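Local coordinates for protein AT27789p (PDB 5UZN) that probably binds mRNA through quasi-RNA recognition motif (qRRM) domains, of which this chain is the third, in the Drosophila hnRNP F/H homolog Glorund, at residues F23-D26 and V27-F30; S63-A66 and M67-R71; R71-G75 and S76-E80. All coordinates share one frame; numbering follows the deposited sequence.

The three contacts follow one another along a single qRRM domain, whose four-stranded antiparallel sheet is packed against two helices. Interaction 1 spans the N-cap and nearly all of helix 24-31. Interaction 2 covers the end of helix 60-68 and the segment leaving it. Interaction 3 is the hairpin turn between that helix and strand 80-86, and it shares Arg71 with interaction 2. The centres of interactions 1 and 2 lie about 14 Å apart, those of 1 and 3 about 11 Å, and those of 2 and 3 about 13 Å. Phe30 links them: His70 meets its ring, Ile79 touches it, and its backbone probably bonds to Arg71. The connection before the last strand is thus packed onto the first helix.

Interaction 1: F23-D26 and V27-F30; sequences FEND and VFKF
Val27 N, Phe28 N, Lys29 N and Phe30 N bond back to the carbonyls of Phe23, Glu24, Asn25 and Asp26, giving the i to i+4 pattern of an alpha helix with Phe23 at the N-cap position. The Phe28 N to Glu24 O bond is straight, 3.0 Å long with an angle of 168° at the hydrogen. The bond from Phe30 N to Asp26 O bends more, to 139°. The Phe28 ring lies alongside the first turn: its CD2 comes within 3.4 Å of Glu24 O, and Asn25 CA sits at the ring edge. Lys29 lays its CG 3.3 Å from Asn25 O, and the extended chain then runs past Asp26. There NZ remains 4.5 Å from Asp26 OD1, too far for a salt bridge. Asp26 OD2 instead bonds to the Ser22 hydroxyl. Val27 has CG1 anti to its backbone N (chi1 179°), which places CG2 3.8 Å from Phe23 O. Val27 and Phe30 both pack on Met15 of the sheet, as the first helix of an RRM fold does. The helix is therefore amphipathic. The Asp26 carboxylate would probably interact favourably with the partial positive charge of the helix start and with the nearby Lys29 ammonium.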
loop_
_atom_site.group_PDB
_atom_site.type_symbol
_atom_site.label_atom_id
_atom_site.label_comp_id
_atom_site.label_asym_id
_atom_site.label_seq_id
_atom_site.Cartn_x
_atom_site.Cartn_y
_atom_site.Cartn_z
ATOM N N PHE A 23 -3.877 -5.563 7.419
ATOM C CA PHE A 23 -2.690 -4.944 7.978
ATOM C C PHE A 23 -1.523 -5.107 7.028
ATOM O O PHE A 23 -1.742 -5.262 5.823
ATOM C CB PHE A 23 -2.424 -5.528 9.356
ATOM C CG PHE A 23 -3.578 -5.340 10.287
ATOM C CD1 PHE A 23 -3.806 -4.103 10.864
ATOM C CD2 PHE A 23 -4.477 -6.378 10.534
ATOM C CE1 PHE A 23 -4.878 -3.902 11.701
ATOM C CE2 PHE A 23 -5.563 -6.182 11.365
ATOM C CZ PHE A 23 -5.764 -4.941 11.956
ATOM N N GLU A 24 -0.288 -5.069 7.539
ATOM C CA GLU A 24 0.856 -5.004 6.633
ATOM C C GLU A 24 0.912 -6.217 5.713
ATOM O O GLU A 24 1.124 -6.072 4.506
ATOM C CB GLU A 24 2.155 -4.858 7.428
ATOM C CG GLU A 24 2.413 -3.398 7.860
ATOM C CD GLU A 24 3.629 -3.218 8.761
ATOM O OE1 GLU A 24 3.503 -2.522 9.795
ATOM O OE2 GLU A 24 4.711 -3.753 8.437
ATOM N N ASN A 25 0.715 -7.428 6.257
ATOM C CA ASN A 25 0.859 -8.608 5.411
ATOM C C ASN A 25 -0.165 -8.626 4.285
ATOM O O ASN A 25 0.130 -9.138 3.201
ATOM C CB ASN A 25 0.799 -9.886 6.252
ATOM C CG ASN A 25 2.118 -10.154 6.991
ATOM O OD1 ASN A 25 3.208 -9.803 6.512
ATOM N ND2 ASN A 25 2.021 -10.758 8.164
ATOM N N ASP A 26 -1.355 -8.053 4.497
ATOM C CA ASP A 26 -2.310 -7.948 3.392
ATOM C C ASP A 26 -1.827 -6.986 2.307
ATOM O O ASP A 26 -2.098 -7.200 1.117
ATOM C CB ASP A 26 -3.669 -7.488 3.905
ATOM C CG ASP A 26 -4.611 -8.635 4.170
ATOM O OD1 ASP A 26 -4.131 -9.776 4.269
ATOM O OD2 ASP A 26 -5.834 -8.388 4.271
ATOM N N VAL A 27 -1.147 -5.902 2.687
ATOM C CA VAL A 27 -0.590 -5.022 1.659
ATOM C C VAL A 27 0.486 -5.756 0.877
ATOM O O VAL A 27 0.494 -5.736 -0.360
ATOM C CB VAL A 27 -0.071 -3.711 2.283
ATOM C CG1 VAL A 27 0.539 -2.798 1.219
ATOM C CG2 VAL A 27 -1.234 -2.967 2.899
ATOM N N PHE A 28 1.375 -6.452 1.554
ATOM C CA PHE A 28 2.383 -7.216 0.866
ATOM C C PHE A 28 1.713 -8.207 -0.093
ATOM O O PHE A 28 2.102 -8.318 -1.202
ATOM C CB PHE A 28 3.342 -7.893 1.851
ATOM C CG PHE A 28 4.404 -6.973 2.429
ATOM C CD1 PHE A 28 5.421 -6.515 1.676
ATOM C CD2 PHE A 28 4.372 -6.600 3.742
ATOM C CE1 PHE A 28 6.398 -5.699 2.209
ATOM C CE2 PHE A 28 5.336 -5.785 4.282
ATOM C CZ PHE A 28 6.350 -5.330 3.503
ATOM N N LYS A 29 0.654 -8.888 0.323
ATOM C CA LYS A 29 -0.013 -9.845 -0.566
ATOM C C LYS A 29 -0.634 -9.156 -1.768
ATOM O O LYS A 29 -0.692 -9.733 -2.861
ATOM C CB LYS A 29 -1.097 -10.615 0.191
ATOM C CG LYS A 29 -0.564 -11.611 1.207
ATOM C CD LYS A 29 -1.707 -12.311 1.941
ATOM C CE LYS A 29 -1.187 -13.278 3.006
ATOM N NZ LYS A 29 -2.296 -13.897 3.800
ATOM N N PHE A 30 -1.091 -7.920 -1.576
ATOM C CA PHE A 30 -1.750 -7.158 -2.629
ATOM C C PHE A 30 -0.796 -6.855 -3.780
ATOM O O PHE A 30 -1.188 -6.924 -4.948
ATOM C CB PHE A 30 -2.328 -5.874 -2.022
ATOM C CG PHE A 30 -3.134 -5.045 -2.992
ATOM C CD1 PHE A 30 -4.468 -5.335 -3.224
ATOM C CD2 PHE A 30 -2.549 -4.008 -3.693
ATOM C CE1 PHE A 30 -5.203 -4.592 -4.112
ATOM C CE2 PHE A 30 -3.296 -3.249 -4.576
ATOM C CZ PHE A 30 -4.627 -3.552 -4.784
#

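Interaction 2: S63-A66 and M67-R71; sequences SQVA and MKRHR
Lys68 bends at chi2 (-76°) and again at chi4, curling its chain back over Gln64 O, while His70 sets CG between its backbone N and carbonyl carbon (chi1 51°), which brings CD2 to Ala66 O. This is the C-terminal end of helix 60-68, the second helix of the RRM fold. Lys68 NZ donates to Gln64 O at 3.0 Å, tilted from the carbonyl plane. Gln64 also folds back on itself, and its NE2 bonds to Ser63 OG almost within the amide plane; Ser63 OG is also hydrogen-bonded to Tyr60 O. Val65 O takes two N-H groups. Arg69 N approaches nearly straight at 2.8 Å, whereas Lys68 N arrives from above the carbonyl plane. Beyond this turn the chain leaves the helix. The Arg69 guanidinium lies with one face over Val65 CG1, which sits 3.7 Å from its plane and toward the rim. Ala66 and Met67 rest on Ile13 of the sheet. The His70 ring presents its edge to Ala66 O and stands near the Phe30 ring of the first helix. Its NE2 bonds to a bound glycerol, probably from the crystallisation liquor, and only weakly to Met67 O. Replacing His70 by an alanine is likely to leave the Arg71 carbonyl without its imidazole donor and to open a gap beside Phe30. That donor is His70 ND1, which reaches Arg71 O at 3.0 Å with an angle of 158° at the hydrogen.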
loop_
_atom_site.group_PDB
_atom_site.type_symbol
_atom_site.label_atom_id
_atom_site.label_comp_id
_atom_site.label_asym_id
_atom_site.label_seq_id
_atom_site.Cartn_x
_atom_site.Cartn_y
_atom_site.Cartn_z
ATOM N N SER A 63 7.608 0.941 -8.087
ATOM C CA SER A 63 6.369 1.635 -7.759
ATOM C C SER A 63 5.434 1.681 -8.952
ATOM O O SER A 63 4.217 1.575 -8.789
ATOM C CB SER A 63 6.662 3.055 -7.264
ATOM O OG SER A 63 7.098 3.905 -8.315
ATOM N N GLN A 64 5.985 1.786 -10.160
ATOM C CA GLN A 64 5.140 1.927 -11.333
ATOM C C GLN A 64 4.505 0.604 -11.738
ATOM O O GLN A 64 3.324 0.571 -12.109
ATOM C CB GLN A 64 5.957 2.533 -12.472
ATOM C CG GLN A 64 6.442 3.927 -12.100
ATOM C CD GLN A 64 5.300 4.816 -11.648
ATOM O OE1 GLN A 64 4.476 5.212 -12.452
ATOM N NE2 GLN A 64 5.243 5.116 -10.353
ATOM N N VAL A 65 5.261 -0.494 -11.664
ATOM C CA VAL A 65 4.666 -1.815 -11.845
ATOM C C VAL A 65 3.556 -2.027 -10.815
ATOM O O VAL A 65 2.439 -2.432 -11.159
ATOM C CB VAL A 65 5.743 -2.917 -11.763
ATOM C CG1 VAL A 65 5.103 -4.284 -11.586
ATOM C CG2 VAL A 65 6.616 -2.901 -13.009
ATOM N N ALA A 66 3.823 -1.688 -9.547
ATOM C CA ALA A 66 2.816 -1.889 -8.504
ATOM C C ALA A 66 1.542 -1.085 -8.750
ATOM O O ALA A 66 0.444 -1.546 -8.408
ATOM C CB ALA A 66 3.395 -1.542 -7.134
ATOM N N MET A 67 1.644 0.101 -9.356
ATOM C CA MET A 67 0.437 0.865 -9.664
ATOM C C MET A 67 -0.491 0.135 -10.627
ATOM O O MET A 67 -1.710 0.344 -10.579
ATOM C CB MET A 67 0.805 2.243 -10.229
ATOM C CG MET A 67 1.315 3.249 -9.175
ATOM S SD MET A 67 0.105 3.762 -7.925
ATOM C CE MET A 67 -0.995 4.760 -8.923
ATOM N N LYS A 68 0.055 -0.703 -11.512
ATOM C CA LYS A 68 -0.729 -1.440 -12.506
ATOM C C LYS A 68 -1.061 -2.846 -12.028
ATOM O O LYS A 68 -2.230 -3.247 -11.986
ATOM C CB LYS A 68 0.032 -1.581 -13.834
ATOM C CG LYS A 68 1.051 -0.528 -14.133
ATOM C CD LYS A 68 0.406 0.765 -14.575
ATOM C CE LYS A 68 1.474 1.744 -15.044
ATOM N NZ LYS A 68 2.029 2.532 -13.904
ATOM N N ARG A 69 -0.026 -3.602 -11.670
ATOM C CA ARG A 69 -0.099 -5.049 -11.510
ATOM C C ARG A 69 -0.229 -5.377 -10.028
ATOM O O ARG A 69 0.754 -5.364 -9.283
ATOM C CB ARG A 69 1.122 -5.697 -12.144
ATOM C CG ARG A 69 1.129 -5.553 -13.660
ATOM C CD ARG A 69 2.516 -5.740 -14.247
ATOM N NE ARG A 69 3.233 -6.848 -13.625
ATOM C CZ ARG A 69 4.432 -7.263 -14.019
ATOM N NH1 ARG A 69 5.026 -8.277 -13.396
ATOM N NH2 ARG A 69 5.039 -6.658 -15.034
ATOM N N HIS A 70 -1.454 -5.693 -9.624
ATOM C CA HIS A 70 -1.824 -5.927 -8.237
ATOM C C HIS A 70 -3.138 -6.700 -8.245
ATOM O O HIS A 70 -3.803 -6.820 -9.278
ATOM C CB HIS A 70 -1.948 -4.599 -7.483
ATOM C CG HIS A 70 -2.821 -3.588 -8.172
ATOM N ND1 HIS A 70 -4.193 -3.594 -8.054
ATOM C CD2 HIS A 70 -2.517 -2.526 -8.959
ATOM C CE1 HIS A 70 -4.699 -2.591 -8.749
ATOM N NE2 HIS A 70 -3.704 -1.923 -9.303
ATOM N N ARG A 71 -3.514 -7.226 -7.082
ATOM C CA ARG A 71 -4.760 -7.976 -7.016
ATOM C C ARG A 71 -5.959 -7.073 -7.284
ATOM O O ARG A 71 -5.893 -5.844 -7.175
ATOM C CB ARG A 71 -4.916 -8.658 -5.656
ATOM C CG ARG A 71 -4.110 -9.956 -5.523
ATOM C CD ARG A 71 -3.507 -10.059 -4.130
ATOM N NE ARG A 71 -3.637 -11.385 -3.523
ATOM C CZ ARG A 71 -2.717 -12.342 -3.616
ATOM N NH1 ARG A 71 -1.610 -12.135 -4.318
ATOM N NH2 ARG A 71 -2.904 -13.512 -3.018
#

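Interaction 3: R71-G75 and S76-E80; sequences REQMG and SRYIE
Gln73 holds its side-chain amide over one face of the Tyr78 ring. NE2 stands 3.1 Å above the ring plane, over its centre, and the nearest ring atom is Tyr78 CZ, 3.2 Å from NE2. The amide and ring planes are 54° apart, so the two groups are not stacked flat. Gln73 CG lies beside its own backbone N (chi1 -66°), and the chain beyond is extended, which carries the amide across the hairpin to the ring. On the way Gln73 CB comes 3.2 Å from Arg77 O. A water ties the same NE2 to the Ser76 carbonyl: it accepts from Gln73 NE2 at 3.0 Å and donates to Ser76 O at 2.7 Å. The polar end of Gln73 thus meets both the ring and the turn.

Met74 and Ile79 make the apolar contact. Their side chains meet at an oblique angle, with Met74 CB 3.6 Å from Ile79 CG1. Both also touch Phe30 and Met15, which joins the hairpin to the first helix and the sheet. Between Met74 and Arg77 the backbone bonds run both ways. Met74 N reaches Arg77 O nearly along the carbonyl axis, whereas Arg77 N comes to Met74 O from above the carbonyl plane at 3.0 Å. Gly75 has a positive phi of 58°, and a CB at this position would clash with Ser76 N. A type II' turn closed by a single antiparallel hydrogen-bonded pair is typical of a tight two-residue beta hairpin, here placed between the second helix and last strand of the RRM fold.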
loop_
_atom_site.group_PDB
_atom_site.type_symbol
_atom_site.label_atom_id
_atom_site.label_comp_id
_atom_site.label_asym_id
_atom_site.label_seq_id
_atom_site.Cartn_x
_atom_site.Cartn_y
_atom_site.Cartn_z
ATOM N N ARG A 71 -3.514 -7.226 -7.082
ATOM C CA ARG A 71 -4.760 -7.976 -7.016
ATOM C C ARG A 71 -5.959 -7.073 -7.284
ATOM O O ARG A 71 -5.893 -5.844 -7.175
ATOM C CB ARG A 71 -4.916 -8.658 -5.656
ATOM C CG ARG A 71 -4.110 -9.956 -5.523
ATOM C CD ARG A 71 -3.507 -10.059 -4.130
ATOM N NE ARG A 71 -3.637 -11.385 -3.523
ATOM C CZ ARG A 71 -2.717 -12.342 -3.616
ATOM N NH1 ARG A 71 -1.610 -12.135 -4.318
ATOM N NH2 ARG A 71 -2.904 -13.512 -3.018
ATOM N N GLU A 72 -7.073 -7.703 -7.645
ATOM C CA GLU A 72 -8.266 -6.925 -7.954
ATOM C C GLU A 72 -8.862 -6.310 -6.698
ATOM O O GLU A 72 -9.409 -5.209 -6.748
ATOM C CB GLU A 72 -9.274 -7.811 -8.687
ATOM C CG GLU A 72 -8.648 -8.499 -9.909
ATOM C CD GLU A 72 -9.480 -9.647 -10.451
ATOM O OE1 GLU A 72 -9.003 -10.805 -10.407
ATOM O OE2 GLU A 72 -10.606 -9.389 -10.929
ATOM N N GLN A 73 -8.727 -6.983 -5.565
ATOM C CA GLN A 73 -9.278 -6.512 -4.309
ATOM C C GLN A 73 -8.299 -6.869 -3.204
ATOM O O GLN A 73 -7.470 -7.766 -3.357
ATOM C CB GLN A 73 -10.646 -7.147 -3.998
ATOM C CG GLN A 73 -11.777 -6.767 -4.936
ATOM C CD GLN A 73 -13.135 -7.198 -4.390
ATOM O OE1 GLN A 73 -13.319 -8.346 -3.978
ATOM N NE2 GLN A 73 -14.085 -6.267 -4.371
ATOM N N MET A 74 -8.384 -6.147 -2.093
ATOM C CA MET A 74 -7.788 -6.599 -0.837
ATOM C C MET A 74 -8.938 -7.079 0.035
ATOM O O MET A 74 -9.859 -6.307 0.323
ATOM C CB MET A 74 -7.020 -5.482 -0.146
ATOM C CG MET A 74 -6.248 -5.955 1.060
ATOM S SD MET A 74 -5.537 -4.554 1.934
ATOM C CE MET A 74 -4.510 -3.836 0.647
ATOM N N GLY A 75 -8.903 -8.335 0.435
ATOM C CA GLY A 75 -10.114 -8.892 1.004
ATOM C C GLY A 75 -11.210 -8.771 -0.031
ATOM O O GLY A 75 -11.066 -9.207 -1.175
ATOM N N SER A 76 -12.310 -8.122 0.328
ATOM C CA SER A 76 -13.390 -7.932 -0.627
ATOM C C SER A 76 -13.648 -6.454 -0.882
ATOM O O SER A 76 -14.777 -6.072 -1.184
ATOM C CB SER A 76 -14.672 -8.622 -0.163
ATOM O OG SER A 76 -14.843 -8.548 1.242
ATOM N N ARG A 77 -12.613 -5.615 -0.756
ATOM C CA ARG A 77 -12.714 -4.185 -1.040
ATOM C C ARG A 77 -11.836 -3.824 -2.231
ATOM O O ARG A 77 -10.761 -4.390 -2.418
ATOM C CB ARG A 77 -12.307 -3.326 0.166
ATOM C CG ARG A 77 -13.308 -3.377 1.323
ATOM C CD ARG A 77 -12.862 -2.464 2.436
ATOM N NE ARG A 77 -13.883 -1.512 2.855
ATOM C CZ ARG A 77 -14.692 -1.701 3.894
ATOM N NH1 ARG A 77 -15.590 -0.777 4.211
ATOM N NH2 ARG A 77 -14.605 -2.810 4.624
ATOM N N TYR A 78 -12.319 -2.917 -3.068
ATOM C CA TYR A 78 -11.473 -2.368 -4.110
ATOM C C TYR A 78 -10.595 -1.295 -3.485
ATOM O O TYR A 78 -11.086 -0.465 -2.715
ATOM C CB TYR A 78 -12.317 -1.777 -5.233
ATOM C CG TYR A 78 -13.287 -2.759 -5.816
ATOM C CD1 TYR A 78 -12.858 -3.744 -6.688
ATOM C CD2 TYR A 78 -14.641 -2.704 -5.490
ATOM C CE1 TYR A 78 -13.764 -4.662 -7.234
ATOM C CE2 TYR A 78 -15.535 -3.601 -6.014
ATOM C CZ TYR A 78 -15.099 -4.577 -6.889
ATOM O OH TYR A 78 -16.005 -5.465 -7.417
ATOM N N ILE A 79 -9.302 -1.333 -3.796
ATOM C CA ILE A 79 -8.306 -0.412 -3.245
ATOM C C ILE A 79 -8.035 0.689 -4.263
ATOM O O ILE A 79 -7.849 0.407 -5.452
ATOM C CB ILE A 79 -7.006 -1.166 -2.912
ATOM C CG1 ILE A 79 -7.274 -2.322 -1.934
ATOM C CG2 ILE A 79 -5.918 -0.202 -2.442
ATOM C CD1 ILE A 79 -7.965 -1.894 -0.649
ATOM N N GLU A 80 -7.988 1.943 -3.810
ATOM C CA GLU A 80 -7.555 3.045 -4.666
ATOM C C GLU A 80 -6.082 3.335 -4.439
ATOM O O GLU A 80 -5.672 3.578 -3.297
ATOM C CB GLU A 80 -8.338 4.316 -4.372
ATOM C CG GLU A 80 -9.772 4.342 -4.785
ATOM C CD GLU A 80 -10.311 5.726 -4.570
ATOM O OE1 GLU A 80 -10.257 6.520 -5.532
ATOM O OE2 GLU A 80 -10.709 6.037 -3.418
HETATM O O HOH W 1 -16.619 -7.023 -2.891
#